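Local coordinates for 5-oxoprolinase subunit A (Thermus thermophilus, PDB 2DFA) that probably forms, with PxpB and PxpC, a 5-oxoprolinase that cleaves 5-oxoproline to L-glutamate at the expense of ATP, at the interface of chains A and B. Sequence-based numbering; all coordinates share one arbitrary frame. Chains: chain A/B, Hypothetical UPF0271 protein TTHB195.

The interface of chains A and B. Residues chain A 35-36, 42-43, 45, 89, 97; chain B 37, 85-86, 89.
A:Tyr89 and B:Tyr89, the same residue of helix 80-100 in each copy, meet rim to rim near the middle of the patch. Their CE1 atoms lie 3.6 Å apart, and the side chains cross at about a right angle. Each phenol hydroxyl lies at the edge of the other ring, in its plane. B:Tyr89 has CG anti to its backbone N (chi1 -177°), a torsion that sends the ring away from its own helix into chain A. On the other rim of this ring, the CD1 methyl of A:Ile45 sits in plane at the edge, 3.7 Å from CE2. CG of A:Pro42, at the start of helix 42-54, instead comes from above the ring plane, over the CD2 corner and 3.8 Å from CD2. A:Phe97 turns its edge, through CE2 and CZ, to the base of B:Tyr89, and A:Ile45 CB rests over one face of the A:Phe97 ring. CZ of A:Phe97 also reaches backbone O of B:Ala85 at 3.3 Å, a carbon contact. Farther out, A:Pro42 CG touches the edge of B:Phe37, and its CB is 3.9 Å from the methyl CB of B:Ala85. Carboxylate OD1 of B:Asp86 approaches the proline carbons, 3.3 Å from CB. At the polar end, the phenol OH of B:Tyr89 donates a 2.6 Å hydrogen bond to backbone O of A:Cys35. The C=O...OH angle is 143°, the donor tilted 19° from the carbonyl plane; the bond ties the ring tip to the loop after strand 30-34. The tyrosine pair straddles the two-fold, and the flanking contacts recur with chains exchanged, joining two copies in a pair of the deposited assembly that may or may not be biological.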
loop_
_atom_site.group_PDB
_atom_site.type_symbol
_atom_site.label_atom_id
_atom_site.label_comp_id
_atom_site.label_asym_id
_atom_site.label_seq_id
_atom_site.Cartn_x
_atom_site.Cartn_y
_atom_site.Cartn_z
ATOM N N CYS A 35 -3.439 4.918 -13.292
ATOM C CA CYS A 35 -2.529 3.793 -13.464
ATOM C C CYS A 35 -2.120 3.027 -12.204
ATOM O O CYS A 35 -1.039 2.435 -12.168
ATOM C CB CYS A 35 -1.277 4.283 -14.203
ATOM S SG CYS A 35 -1.643 5.211 -15.740
ATOM N N GLY A 36 -2.970 3.042 -11.177
ATOM C CA GLY A 36 -2.682 2.295 -9.962
ATOM C C GLY A 36 -1.994 3.007 -8.807
ATOM O O GLY A 36 -1.818 2.409 -7.743
ATOM N N PRO A 42 -5.648 -2.812 -10.931
ATOM C CA PRO A 42 -5.603 -3.561 -12.199
ATOM C C PRO A 42 -6.946 -3.952 -12.825
ATOM O O PRO A 42 -7.165 -3.739 -14.022
ATOM C CB PRO A 42 -4.745 -4.776 -11.857
ATOM C CG PRO A 42 -3.782 -4.219 -10.822
ATOM C CD PRO A 42 -4.708 -3.386 -9.947
ATOM N N GLY A 43 -7.835 -4.527 -12.022
ATOM C CA GLY A 43 -9.137 -4.928 -12.531
ATOM C C GLY A 43 -9.961 -3.749 -13.020
ATOM O O GLY A 43 -10.678 -3.852 -14.021
ATOM N N ILE A 45 -8.707 -0.938 -14.140
ATOM C CA ILE A 45 -8.082 -0.401 -15.342
ATOM C C ILE A 45 -8.616 -1.196 -16.527
ATOM O O ILE A 45 -9.054 -0.628 -17.531
ATOM C CB ILE A 45 -6.537 -0.535 -15.291
ATOM C CG1 ILE A 45 -5.971 0.400 -14.214
ATOM C CG2 ILE A 45 -5.936 -0.214 -16.659
ATOM C CD1 ILE A 45 -4.452 0.319 -14.048
ATOM N N TYR A 89 6.701 3.615 -15.023
ATOM C CA TYR A 89 6.032 2.456 -14.456
ATOM C C TYR A 89 4.539 2.489 -14.771
ATOM O O TYR A 89 3.964 1.498 -15.209
ATOM C CB TYR A 89 6.241 2.448 -12.930
ATOM C CG TYR A 89 5.652 1.258 -12.210
ATOM C CD1 TYR A 89 4.274 1.163 -11.969
ATOM C CD2 TYR A 89 6.472 0.217 -11.769
ATOM C CE1 TYR A 89 3.731 0.067 -11.309
ATOM C CE2 TYR A 89 5.940 -0.888 -11.110
ATOM C CZ TYR A 89 4.571 -0.960 -10.883
ATOM O OH TYR A 89 4.042 -2.057 -10.251
ATOM N N PHE A 97 -2.698 -3.203 -20.819
ATOM C CA PHE A 97 -4.135 -3.404 -20.988
ATOM C C PHE A 97 -4.582 -2.958 -22.382
ATOM O O PHE A 97 -5.448 -3.581 -22.996
ATOM C CB PHE A 97 -4.901 -2.632 -19.916
ATOM C CG PHE A 97 -4.730 -3.204 -18.543
ATOM C CD1 PHE A 97 -5.461 -4.317 -18.145
ATOM C CD2 PHE A 97 -3.785 -2.678 -17.671
ATOM C CE1 PHE A 97 -5.247 -4.903 -16.893
ATOM C CE2 PHE A 97 -3.569 -3.258 -16.423
ATOM C CZ PHE A 97 -4.299 -4.367 -16.038
ATOM N N PHE B 37 4.737 -5.506 -6.991
ATOM C CA PHE B 37 3.688 -6.103 -6.156
ATOM C C PHE B 37 4.214 -6.792 -4.896
ATOM O O PHE B 37 3.686 -6.574 -3.801
ATOM C CB PHE B 37 2.862 -7.104 -6.975
ATOM C CG PHE B 37 1.763 -6.470 -7.790
ATOM C CD1 PHE B 37 1.980 -5.287 -8.488
ATOM C CD2 PHE B 37 0.510 -7.080 -7.876
ATOM C CE1 PHE B 37 0.963 -4.713 -9.265
ATOM C CE2 PHE B 37 -0.518 -6.518 -8.650
ATOM C CZ PHE B 37 -0.292 -5.339 -9.341
ATOM N N ALA B 85 -5.401 -9.719 -14.789
ATOM C CA ALA B 85 -5.196 -8.277 -14.731
ATOM C C ALA B 85 -3.911 -7.899 -13.993
ATOM O O ALA B 85 -3.168 -7.020 -14.432
ATOM C CB ALA B 85 -6.403 -7.598 -14.056
ATOM N N ASP B 86 -3.655 -8.565 -12.873
ATOM C CA ASP B 86 -2.453 -8.279 -12.091
ATOM C C ASP B 86 -1.178 -8.604 -12.866
ATOM O O ASP B 86 -0.212 -7.845 -12.826
ATOM C CB ASP B 86 -2.485 -9.064 -10.783
ATOM C CG ASP B 86 -3.444 -8.463 -9.776
ATOM O OD1 ASP B 86 -4.114 -7.463 -10.118
ATOM O OD2 ASP B 86 -3.520 -8.984 -8.644
ATOM N N TYR B 89 -0.693 -6.001 -15.721
ATOM C CA TYR B 89 -0.251 -4.753 -15.125
ATOM C C TYR B 89 1.250 -4.788 -14.849
ATOM O O TYR B 89 1.975 -3.857 -15.182
ATOM C CB TYR B 89 -1.015 -4.524 -13.807
ATOM C CG TYR B 89 -0.705 -3.223 -13.104
ATOM C CD1 TYR B 89 0.485 -3.053 -12.382
ATOM C CD2 TYR B 89 -1.599 -2.153 -13.162
ATOM C CE1 TYR B 89 0.773 -1.856 -11.737
ATOM C CE2 TYR B 89 -1.320 -0.947 -12.525
ATOM C CZ TYR B 89 -0.135 -0.802 -11.815
ATOM O OH TYR B 89 0.150 0.391 -11.202
#